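Local coordinates for protein luciferase-like monooxygenase (Streptomyces bottropensis, PDB 4US5) that probably acts as a flavin-using monooxygenase, incorporating oxygen from molecular oxygen into an organic substrate, at residues Ala99-Pro102 with Asp103-Leu107; Gln197-Arg200 with Glu201-Thr205; Leu263-Ala266 with Glu267-Pro271. All blocks are in the same frame, centred on the assembly; numbering follows the deposited sequence.

Interaction 1: Ala99-Pro102 with Asp103-Leu107; sequences ALYP and DRIDL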
ATOM      1  N   ALA B  99      -0.904  -7.856  -9.456  1.00 17.70           N
ATOM      2  CA  ALA B  99      -1.228  -7.341 -10.790  1.00 19.25           C
ATOM      3  C   ALA B  99      -0.144  -6.395 -11.304  1.00 18.78           C
ATOM      4  O   ALA B  99       0.131  -6.357 -12.506  1.00 18.28           O
ATOM      5  CB  ALA B  99      -2.588  -6.664 -10.773  1.00 18.74           C
ATOM      6  N   LEU B 100       0.550  -5.699 -10.385  1.00 18.26           N
ATOM      7  CA  LEU B 100       1.701  -4.875 -10.721  1.00 16.48           C
ATOM      8  C   LEU B 100       2.977  -5.708 -10.935  1.00 19.01           C
ATOM      9  O   LEU B 100       3.814  -5.347 -11.766  1.00 16.36           O
ATOM     10  CB  LEU B 100       1.961  -3.868  -9.612  1.00 18.11           C
ATOM     11  CG  LEU B 100       1.045  -2.660  -9.557  1.00 17.01           C
ATOM     12  CD1 LEU B 100       1.329  -1.860  -8.288  1.00 18.61           C
ATOM     13  CD2 LEU B 100       1.269  -1.785 -10.775  1.00 18.39           C
ATOM     14  N   TYR B 101       3.125  -6.812 -10.172  1.00 17.32           N
ATOM     15  CA  TYR B 101       4.398  -7.523 -10.060  1.00 18.85           C
ATOM     16  C   TYR B 101       4.124  -9.034 -10.162  1.00 20.92           C
ATOM     17  O   TYR B 101       4.172  -9.770  -9.171  1.00 20.74           O
ATOM     18  CB  TYR B 101       5.072  -7.162  -8.715  1.00 18.51           C
ATOM     19  CG  TYR B 101       5.220  -5.659  -8.478  1.00 18.18           C
ATOM     20  CD1 TYR B 101       6.003  -4.873  -9.307  1.00 18.45           C
ATOM     21  CD2 TYR B 101       4.490  -5.020  -7.459  1.00 17.89           C
ATOM     22  CE1 TYR B 101       6.133  -3.505  -9.098  1.00 18.78           C
ATOM     23  CE2 TYR B 101       4.598  -3.667  -7.251  1.00 17.30           C
ATOM     24  CZ  TYR B 101       5.405  -2.908  -8.072  1.00 17.55           C
ATOM     25  OH  TYR B 101       5.480  -1.574  -7.890  1.00 16.79           O
ATOM     26  N   PRO B 102       3.712  -9.480 -11.358  1.00 20.53           N
ATOM     27  CA  PRO B 102       3.178 -10.795 -11.501  1.00 21.01           C
ATOM     28  C   PRO B 102       4.095 -11.894 -10.982  1.00 19.10           C
ATOM     29  O   PRO B 102       5.242 -11.988 -11.355  1.00 18.83           O
ATOM     30  CB  PRO B 102       2.921 -10.927 -13.035  1.00 23.36           C
ATOM     31  CG  PRO B 102       3.593  -9.760 -13.654  1.00 24.37           C
ATOM     32  CD  PRO B 102       3.620  -8.698 -12.603  1.00 24.33           C
ATOM     33  N   ASP B 103       3.517 -12.705 -10.124  1.00 20.28           N
ATOM     34  CA  ASP B 103       4.138 -13.898  -9.550  1.00 22.62           C
ATOM     35  C   ASP B 103       5.421 -13.586  -8.765  1.00 21.56           C
ATOM     36  O   ASP B 103       6.269 -14.478  -8.584  1.00 22.29           O
ATOM     37  CB  ASP B 103       4.422 -14.968 -10.640  1.00 24.75           C
ATOM     38  CG  ASP B 103       4.516 -16.379 -10.062  1.00 26.16           C
ATOM     39  OD1 ASP B 103       3.784 -16.703  -9.107  1.00 27.61           O
ATOM     40  OD2 ASP B 103       5.389 -17.132 -10.513  1.00 32.00           O
ATOM     41  N   ARG B 104       5.558 -12.357  -8.261  1.00 20.35           N
ATOM     42  CA  ARG B 104       6.702 -12.001  -7.431  1.00 19.53           C
ATOM     43  C   ARG B 104       6.369 -11.765  -5.944  1.00 18.13           C
ATOM     44  O   ARG B 104       7.295 -11.500  -5.139  1.00 18.67           O
ATOM     45  CB  ARG B 104       7.382 -10.774  -7.968  1.00 20.00           C
ATOM     46  CG  ARG B 104       8.071 -10.993  -9.319  1.00 21.83           C
ATOM     47  CD  ARG B 104       8.784  -9.732  -9.750  1.00 21.28           C
ATOM     48  NE  ARG B 104       9.847  -9.397  -8.838  1.00 21.48           N
ATOM     49  CZ  ARG B 104      10.242  -8.164  -8.557  1.00 19.65           C
ATOM     50  NH1 ARG B 104       9.641  -7.098  -9.096  1.00 19.84           N
ATOM     51  NH2 ARG B 104      11.219  -7.976  -7.695  1.00 18.65           N
ATOM     52  N   ILE B 105       5.097 -11.816  -5.580  1.00 17.74           N
ATOM     53  CA  ILE B 105       4.651 -11.272  -4.285  1.00 17.12           C
ATOM     54  C   ILE B 105       4.371 -12.390  -3.282  1.00 17.57           C
ATOM     55  O   ILE B 105       3.649 -13.362  -3.579  1.00 18.31           O
ATOM     56  CB  ILE B 105       3.398 -10.376  -4.439  1.00 17.34           C
ATOM     57  CG1 ILE B 105       3.670  -9.208  -5.374  1.00 17.06           C
ATOM     58  CG2 ILE B 105       2.889  -9.901  -3.086  1.00 17.18           C
ATOM     59  CD1 ILE B 105       4.813  -8.277  -4.991  1.00 17.10           C
ATOM     60  N   ASP B 106       4.939 -12.244  -2.091  1.00 17.50           N
ATOM     61  CA  ASP B 106       4.642 -13.097  -0.954  1.00 17.59           C
ATOM     62  C   ASP B 106       3.690 -12.360  -0.001  1.00 16.78           C
ATOM     63  O   ASP B 106       3.934 -11.221   0.375  1.00 17.96           O
ATOM     64  CB  ASP B 106       5.929 -13.413  -0.167  1.00 17.89           C
ATOM     65  CG  ASP B 106       6.872 -14.287  -0.912  1.00 18.56           C
ATOM     66  OD1 ASP B 106       6.439 -14.996  -1.879  1.00 19.07           O
ATOM     67  OD2 ASP B 106       8.075 -14.317  -0.530  1.00 17.23           O
ATOM     68  N   LEU B 107       2.641 -13.050   0.434  1.00 16.84           N
ATOM     69  CA  LEU B 107       1.805 -12.589   1.484  1.00 17.97           C
ATOM     70  C   LEU B 107       2.079 -13.409   2.750  1.00 18.98           C
ATOM     71  O   LEU B 107       1.396 -14.416   3.018  1.00 18.99           O
ATOM     72  CB  LEU B 107       0.342 -12.693   1.064  1.00 18.24           C
ATOM     73  CG  LEU B 107      -0.750 -12.305   2.046  1.00 18.47           C
ATOM     74  CD1 LEU B 107      -0.429 -11.039   2.825  1.00 20.54           C
ATOM     75  CD2 LEU B 107      -2.073 -12.129   1.303  1.00 18.25           C
TER
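Y101 meets R104 across a type II beta turn, and I105 just beyond it, where strand 105-110 begins. The turn leads out of helix 87-100 and belongs to a beta-alpha-beta unit of the TIM-barrel fold. A99 and L100 are the last two helical residues. CB of L100 lies 3.5 Å above one face of the Y101 ring, toward its rim.

Y101 is where the chain leaves the helix. Its O accepts the N-H of R104 at 3.1 Å, with an N-H...O angle of 154°, and this bond closes the turn. With CG beside the backbone N (chi1 -53°), the Y101 ring has CD2 near CD1 of I105. CB of Y101, placed by the backbone, meets the same methyl: it is 3.9 Å from CD1 of I105, an apolar contact between two buried residues. The second subunit adds L25, on which A99 and L100 pack, and R65, which bonds to OH of Y101.

P102 takes the second position of the turn, which suits the restricted phi of proline. D103 follows with positive phi.

The R104 chain bends at chi3 and carries the guanidinium past the Y101 ring. The approach is oblique, with CD1 of Y101 4.3 Å from NH1 of R104. The guanidinium is held by O of I73, O of A67 and OG1 of T70. I105 also belongs to a sodium site with H98. At the base of the arginine, CG of R104 lies 3.6 Å from O of P102.

Interaction 2: Gln197-Arg200 with Glu201-Thr205; sequences QFTR and EAMDT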
ATOM      1  N   GLN B 197      13.976 -20.888  22.410  1.00 23.59           N
ATOM      2  CA  GLN B 197      13.781 -22.083  23.258  1.00 26.24           C
ATOM      3  C   GLN B 197      13.030 -23.219  22.545  1.00 26.85           C
ATOM      4  O   GLN B 197      13.188 -24.362  22.916  1.00 27.32           O
ATOM      5  CB  GLN B 197      13.084 -21.710  24.582  1.00 28.93           C
ATOM      6  CG  GLN B 197      11.671 -21.184  24.425  1.00 31.48           C
ATOM      7  CD  GLN B 197      11.603 -19.660  24.402  1.00 36.19           C
ATOM      8  OE1 GLN B 197      12.452 -18.964  23.774  1.00 32.10           O
ATOM      9  NE2 GLN B 197      10.594 -19.124  25.079  1.00 34.69           N
ATOM     10  N   PHE B 198      12.247 -22.922  21.508  1.00 23.68           N
ATOM     11  CA  PHE B 198      11.429 -23.936  20.851  1.00 24.96           C
ATOM     12  C   PHE B 198      11.701 -24.159  19.366  1.00 24.47           C
ATOM     13  O   PHE B 198      10.945 -24.837  18.691  1.00 22.27           O
ATOM     14  CB  PHE B 198       9.949 -23.587  21.051  1.00 25.98           C
ATOM     15  CG  PHE B 198       9.518 -23.575  22.509  1.00 28.48           C
ATOM     16  CD1 PHE B 198       9.660 -24.707  23.285  1.00 36.14           C
ATOM     17  CD2 PHE B 198       8.901 -22.469  23.060  1.00 32.81           C
ATOM     18  CE1 PHE B 198       9.257 -24.719  24.612  1.00 37.53           C
ATOM     19  CE2 PHE B 198       8.480 -22.473  24.389  1.00 38.72           C
ATOM     20  CZ  PHE B 198       8.665 -23.606  25.165  1.00 36.96           C
ATOM     21  N   THR B 199      12.791 -23.596  18.857  1.00 21.39           N
ATOM     22  CA  THR B 199      13.074 -23.688  17.435  1.00 20.91           C
ATOM     23  C   THR B 199      13.099 -25.121  16.920  1.00 20.29           C
ATOM     24  O   THR B 199      12.418 -25.462  15.956  1.00 20.94           O
ATOM     25  CB  THR B 199      14.424 -23.011  17.116  1.00 20.71           C
ATOM     26  OG1 THR B 199      14.394 -21.659  17.608  1.00 19.83           O
ATOM     27  CG2 THR B 199      14.683 -23.008  15.607  1.00 22.09           C
ATOM     28  N   ARG B 200      13.902 -25.970  17.552  1.00 21.41           N
ATOM     29  CA  ARG B 200      14.005 -27.348  17.107  1.00 22.51           C
ATOM     30  C   ARG B 200      12.658 -28.063  17.146  1.00 21.06           C
ATOM     31  O   ARG B 200      12.247 -28.694  16.155  1.00 22.11           O
ATOM     32  CB  ARG B 200      15.059 -28.096  17.936  1.00 24.01           C
ATOM     33  CG  ARG B 200      15.199 -29.561  17.538  1.00 26.39           C
ATOM     34  CD  ARG B 200      16.237 -30.231  18.388  1.00 26.57           C
ATOM     35  NE  ARG B 200      17.616 -29.842  18.052  1.00 25.26           N
ATOM     36  CZ  ARG B 200      18.330 -30.352  17.061  1.00 24.28           C
ATOM     37  NH1 ARG B 200      17.812 -31.230  16.228  1.00 25.76           N
ATOM     38  NH2 ARG B 200      19.572 -29.981  16.889  1.00 25.61           N
ATOM     39  N   GLU B 201      11.943 -27.939  18.239  1.00 22.19           N
ATOM     40  CA  GLU B 201      10.641 -28.606  18.375  1.00 24.27           C
ATOM     41  C   GLU B 201       9.639 -28.103  17.352  1.00 24.80           C
ATOM     42  O   GLU B 201       8.902 -28.897  16.738  1.00 24.61           O
ATOM     43  CB  GLU B 201      10.064 -28.446  19.798  1.00 29.05           C
ATOM     44  CG  GLU B 201       8.711 -29.111  19.991  1.00 30.73           C
ATOM     45  CD  GLU B 201       8.082 -28.901  21.363  1.00 34.73           C
ATOM     46  OE1 GLU B 201       8.727 -28.338  22.269  1.00 39.55           O
ATOM     47  OE2 GLU B 201       6.924 -29.317  21.535  1.00 40.00           O
ATOM     48  N   ALA B 202       9.578 -26.784  17.179  1.00 22.88           N
ATOM     49  CA  ALA B 202       8.644 -26.181  16.243  1.00 21.73           C
ATOM     50  C   ALA B 202       8.877 -26.646  14.819  1.00 20.92           C
ATOM     51  O   ALA B 202       7.935 -27.029  14.147  1.00 22.42           O
ATOM     52  CB  ALA B 202       8.697 -24.653  16.329  1.00 21.84           C
HETATM   53  N   MSE B 203      10.123 -26.646  14.374  1.00 20.21           N
HETATM   54  CA  MSE B 203      10.446 -27.027  13.028  1.00 20.65           C
HETATM   55  C   MSE B 203      10.237 -28.536  12.836  1.00 23.11           C
HETATM   56  O   MSE B 203       9.796 -28.977  11.781  1.00 19.91           O
HETATM   57  CB  MSE B 203      11.840 -26.567  12.654  1.00 22.46           C
HETATM   58  CG  MSE B 203      11.939 -25.017  12.700  1.00 23.44           C
HETATM   59 SE   MSE B 203      11.058 -24.240  11.108  1.00 31.41          SE
HETATM   60  CE  MSE B 203      12.613 -24.253   9.910  1.00 27.23           C
ATOM     61  N   ASP B 204      10.548 -29.324  13.863  1.00 21.97           N
ATOM     62  CA  ASP B 204      10.239 -30.792  13.827  1.00 27.37           C
ATOM     63  C   ASP B 204       8.740 -31.020  13.686  1.00 24.05           C
ATOM     64  O   ASP B 204       8.313 -31.811  12.848  1.00 25.51           O
ATOM     65  CB  ASP B 204      10.744 -31.477  15.102  1.00 26.66           C
ATOM     66  CG  ASP B 204      12.252 -31.712  15.089  1.00 31.20           C
ATOM     67  OD1 ASP B 204      12.871 -31.552  14.028  1.00 33.65           O
ATOM     68  OD2 ASP B 204      12.816 -32.054  16.162  1.00 32.13           O
ATOM     69  N   THR B 205       7.960 -30.325  14.508  1.00 25.66           N
ATOM     70  CA  THR B 205       6.499 -30.431  14.524  1.00 25.95           C
ATOM     71  C   THR B 205       5.870 -30.044  13.204  1.00 28.58           C
ATOM     72  O   THR B 205       4.977 -30.748  12.681  1.00 25.86           O
ATOM     73  CB  THR B 205       5.906 -29.571  15.645  1.00 27.53           C
ATOM     74  OG1 THR B 205       6.353 -30.092  16.900  1.00 29.74           O
ATOM     75  CG2 THR B 205       4.387 -29.587  15.636  1.00 27.98           C
TER
HETATM   76  O   HOH W   1      13.137 -26.992  20.835  1.00 25.63           O
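F198 and E201 run side by side and point the same way, three residues apart at the start of helix 199-209, F198 being its N-cap. The ring and carboxylate planes are nearly perpendicular, at 84°. CD1 of F198 is 3.9 Å from OE1 of E201. The E201 chain is fully extended, with CG anti to the backbone N (chi1 180°), and this brings the carboxylate level with the ring. CG of Q197 lies over one face of the same ring, 3.3 Å above its plane and offset toward the rim.

R200 and D204 also lie side by side, with guanidinium and carboxylate planes 58° apart. Here the arginine touches with its aliphatic part: CG of R200 is 3.7 Å from OD2 of D204. The charged ends do not meet. The guanidinium turns away at chi3 and pairs with E282, while OD1 of D204 pairs with R207.

On the buried side, CG of the selenomethionine M203 is 3.3 Å from O of T199. M203 then bends at chi2 and chi3 and carries its selenium away from residues 197-200, toward Y190, T305 and A307. OG1 of T199 is tied to H192.

The backbone carries the regular helical bonds. The N-H groups of A202, M203 and D204 go to O of F198, T199 and R200. O of E201 is gripped twice by T205, by N and by OG1, from opposite faces of its plane. N of E201 donates to a water at 3.0 Å, and that water makes a weak bond to O of Q197.

These are the first turns of helix 199-209, in the beta-alpha-beta unit it forms with strands 188-191 and 221-229.

Interaction 3: Leu263-Ala266 with Glu267-Pro271; sequences LAVA and EMDKP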
ATOM      1  N   LEU B 263      29.607   3.649  21.040  1.00 29.84           N
ATOM      2  CA  LEU B 263      28.954   3.984  22.301  1.00 28.95           C
ATOM      3  C   LEU B 263      28.464   2.733  23.016  1.00 29.09           C
ATOM      4  O   LEU B 263      28.618   2.585  24.241  1.00 25.66           O
ATOM      5  CB  LEU B 263      27.764   4.898  22.046  1.00 33.09           C
ATOM      6  CG  LEU B 263      26.961   5.437  23.254  1.00 38.31           C
ATOM      7  CD1 LEU B 263      26.239   6.743  22.910  1.00 43.00           C
ATOM      8  CD2 LEU B 263      25.947   4.435  23.780  1.00 41.07           C
ATOM      9  N   ALA B 264      27.830   1.837  22.265  1.00 23.12           N
ATOM     10  CA  ALA B 264      27.327   0.604  22.859  1.00 22.81           C
ATOM     11  C   ALA B 264      28.448  -0.272  23.422  1.00 21.39           C
ATOM     12  O   ALA B 264      28.279  -0.888  24.459  1.00 23.32           O
ATOM     13  CB  ALA B 264      26.483  -0.180  21.834  1.00 21.25           C
ATOM     14  N   VAL B 265      29.576  -0.343  22.736  1.00 25.00           N
ATOM     15  CA  VAL B 265      30.708  -1.150  23.210  1.00 28.78           C
ATOM     16  C   VAL B 265      31.119  -0.651  24.597  1.00 31.51           C
ATOM     17  O   VAL B 265      31.189  -1.442  25.556  1.00 32.92           O
ATOM     18  CB  VAL B 265      31.903  -1.099  22.247  1.00 28.83           C
ATOM     19  CG1 VAL B 265      33.180  -1.684  22.901  1.00 28.75           C
ATOM     20  CG2 VAL B 265      31.592  -1.878  20.975  1.00 29.21           C
ATOM     21  N   ALA B 266      31.300   0.666  24.709  1.00 34.84           N
ATOM     22  CA  ALA B 266      31.653   1.322  25.977  1.00 35.85           C
ATOM     23  C   ALA B 266      30.653   1.043  27.075  1.00 34.05           C
ATOM     24  O   ALA B 266      31.038   0.644  28.180  1.00 35.72           O
ATOM     25  CB  ALA B 266      31.803   2.828  25.767  1.00 36.74           C
ATOM     26  N   GLU B 267      29.365   1.215  26.785  1.00 30.47           N
ATOM     27  CA  GLU B 267      28.324   0.917  27.774  1.00 29.53           C
ATOM     28  C   GLU B 267      28.319  -0.526  28.248  1.00 28.94           C
ATOM     29  O   GLU B 267      28.103  -0.793  29.434  1.00 30.68           O
ATOM     30  CB  GLU B 267      26.923   1.278  27.249  1.00 32.29           C
ATOM     31  CG  GLU B 267      26.640   2.764  27.172  1.00 37.61           C
ATOM     32  CD  GLU B 267      26.764   3.431  28.539  1.00 43.19           C
ATOM     33  OE1 GLU B 267      25.928   3.143  29.427  1.00 44.83           O
ATOM     34  OE2 GLU B 267      27.737   4.185  28.731  1.00 47.35           O
HETATM   35  N   MSE B 268      28.480  -1.479  27.323  1.00 27.57           N
HETATM   36  CA  MSE B 268      28.329  -2.879  27.701  1.00 29.17           C
HETATM   37  C   MSE B 268      29.538  -3.360  28.475  1.00 32.40           C
HETATM   38  O   MSE B 268      29.470  -4.390  29.117  1.00 33.97           O
HETATM   39  CB  MSE B 268      28.087  -3.763  26.488  1.00 29.01           C
HETATM   40  CG  MSE B 268      26.737  -3.424  25.837  1.00 25.87           C
HETATM   41 SE   MSE B 268      25.192  -3.519  27.017  1.00 31.32          SE
HETATM   42  CE  MSE B 268      25.330  -5.374  27.650  1.00 29.06           C
ATOM     43  N   ASP B 269      30.647  -2.625  28.406  1.00 35.48           N
ATOM     44  CA  ASP B 269      31.813  -2.925  29.254  1.00 40.39           C
ATOM     45  C   ASP B 269      31.582  -2.528  30.720  1.00 41.24           C
ATOM     46  O   ASP B 269      32.340  -2.944  31.599  1.00 45.30           O
ATOM     47  CB  ASP B 269      33.088  -2.246  28.714  1.00 41.32           C
ATOM     48  CG  ASP B 269      33.688  -2.971  27.504  1.00 43.99           C
ATOM     49  OD1 ASP B 269      33.395  -4.159  27.308  1.00 45.60           O
ATOM     50  OD2 ASP B 269      34.428  -2.332  26.738  1.00 49.84           O
ATOM     51  N   LYS B 270      30.553  -1.728  30.988  1.00 41.06           N
ATOM     52  CA  LYS B 270      30.224  -1.344  32.347  1.00 40.56           C
ATOM     53  C   LYS B 270      29.235  -2.333  32.944  1.00 41.57           C
ATOM     54  O   LYS B 270      28.466  -2.961  32.219  1.00 36.22           O
ATOM     55  CB  LYS B 270      29.632   0.063  32.394  1.00 42.10           C
ATOM     56  CG  LYS B 270      30.495   1.147  31.750  1.00 44.88           C
ATOM     57  CD  LYS B 270      29.653   2.343  31.321  1.00 48.26           C
ATOM     58  CE  LYS B 270      30.497   3.509  30.742  1.00 50.09           C
ATOM     59  NZ  LYS B 270      29.796   4.828  30.810  1.00 50.64           N
ATOM     60  N   PRO B 271      29.242  -2.462  34.281  1.00 43.02           N
ATOM     61  CA  PRO B 271      28.292  -3.329  34.965  1.00 41.96           C
ATOM     62  C   PRO B 271      26.845  -2.970  34.629  1.00 40.22           C
ATOM     63  O   PRO B 271      26.535  -1.794  34.390  1.00 40.41           O
ATOM     64  CB  PRO B 271      28.569  -3.063  36.455  1.00 47.28           C
ATOM     65  CG  PRO B 271      29.972  -2.542  36.509  1.00 48.23           C
ATOM     66  CD  PRO B 271      30.197  -1.816  35.215  1.00 46.66           C
TER
HETATM   67  O   HOH W   2      31.383  -4.289  25.100  1.00 36.24           O
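The D269 carboxylate stands alongside V265, and the E267 carboxylate is met by K270. These are the flat groups of the contact. OD2 of D269 is 4.1 Å from CG1 of V265, and the two side chains point the same way. CG of D269 sits 3.5 Å from O of V265. A water lies 2.9 Å from O of V265 and 3.0 Å from OD1 of D269. Other acceptors compete for its hydrogens, so the two bonds need not both be made at once.

E267 uses OE2 alone for the lysine. NZ of K270 reaches the syn side of OE2 of E267 at 3.0 Å, 24° out of the carboxylate plane, in a salt bridge. The lysine chain is extended and passes over the backbone, with CG of K270 3.6 Å from O of A266. The E267 chain bends at chi2, which goes with OE2 lying where the lysine meets it. CG of E267 packs on CD2 of L263 at 3.8 Å.

N-H groups of E267 and M268 bond to O of L263 and A264. N of D269 bonds to O of V265 and only weakly to O of A266. The selenomethionine M268 is buried, and its CG lies 3.3 Å from O of A264.

R248 of helix 233-251 takes up the carbonyls of E267 and K270. The arrangement is a C-terminal helical turn, laid by L263, A264 and M268 against helix 233-251.

Interactions 1, 2 and 3 follow one another along the chain and do not touch. Interactions 1 and 2 sit in separate beta-alpha-beta units of the same parallel sheet, the TIM barrel expected for this family. Interaction 1 is at the exit of a helix and interaction 2 at the entry of one. Their centres are about 30 Å apart. Interaction 3 belongs to helix 261-268, which comes after helix 233-251 and before strand 286-289. Its centre is about 34 Å from that of interaction 2. It is about 44 Å from that of interaction 1, which lies on the opposite side of the chain's centre. Interaction 1 alone also reaches the second subunit, so it ties the barrel to the dimer contact.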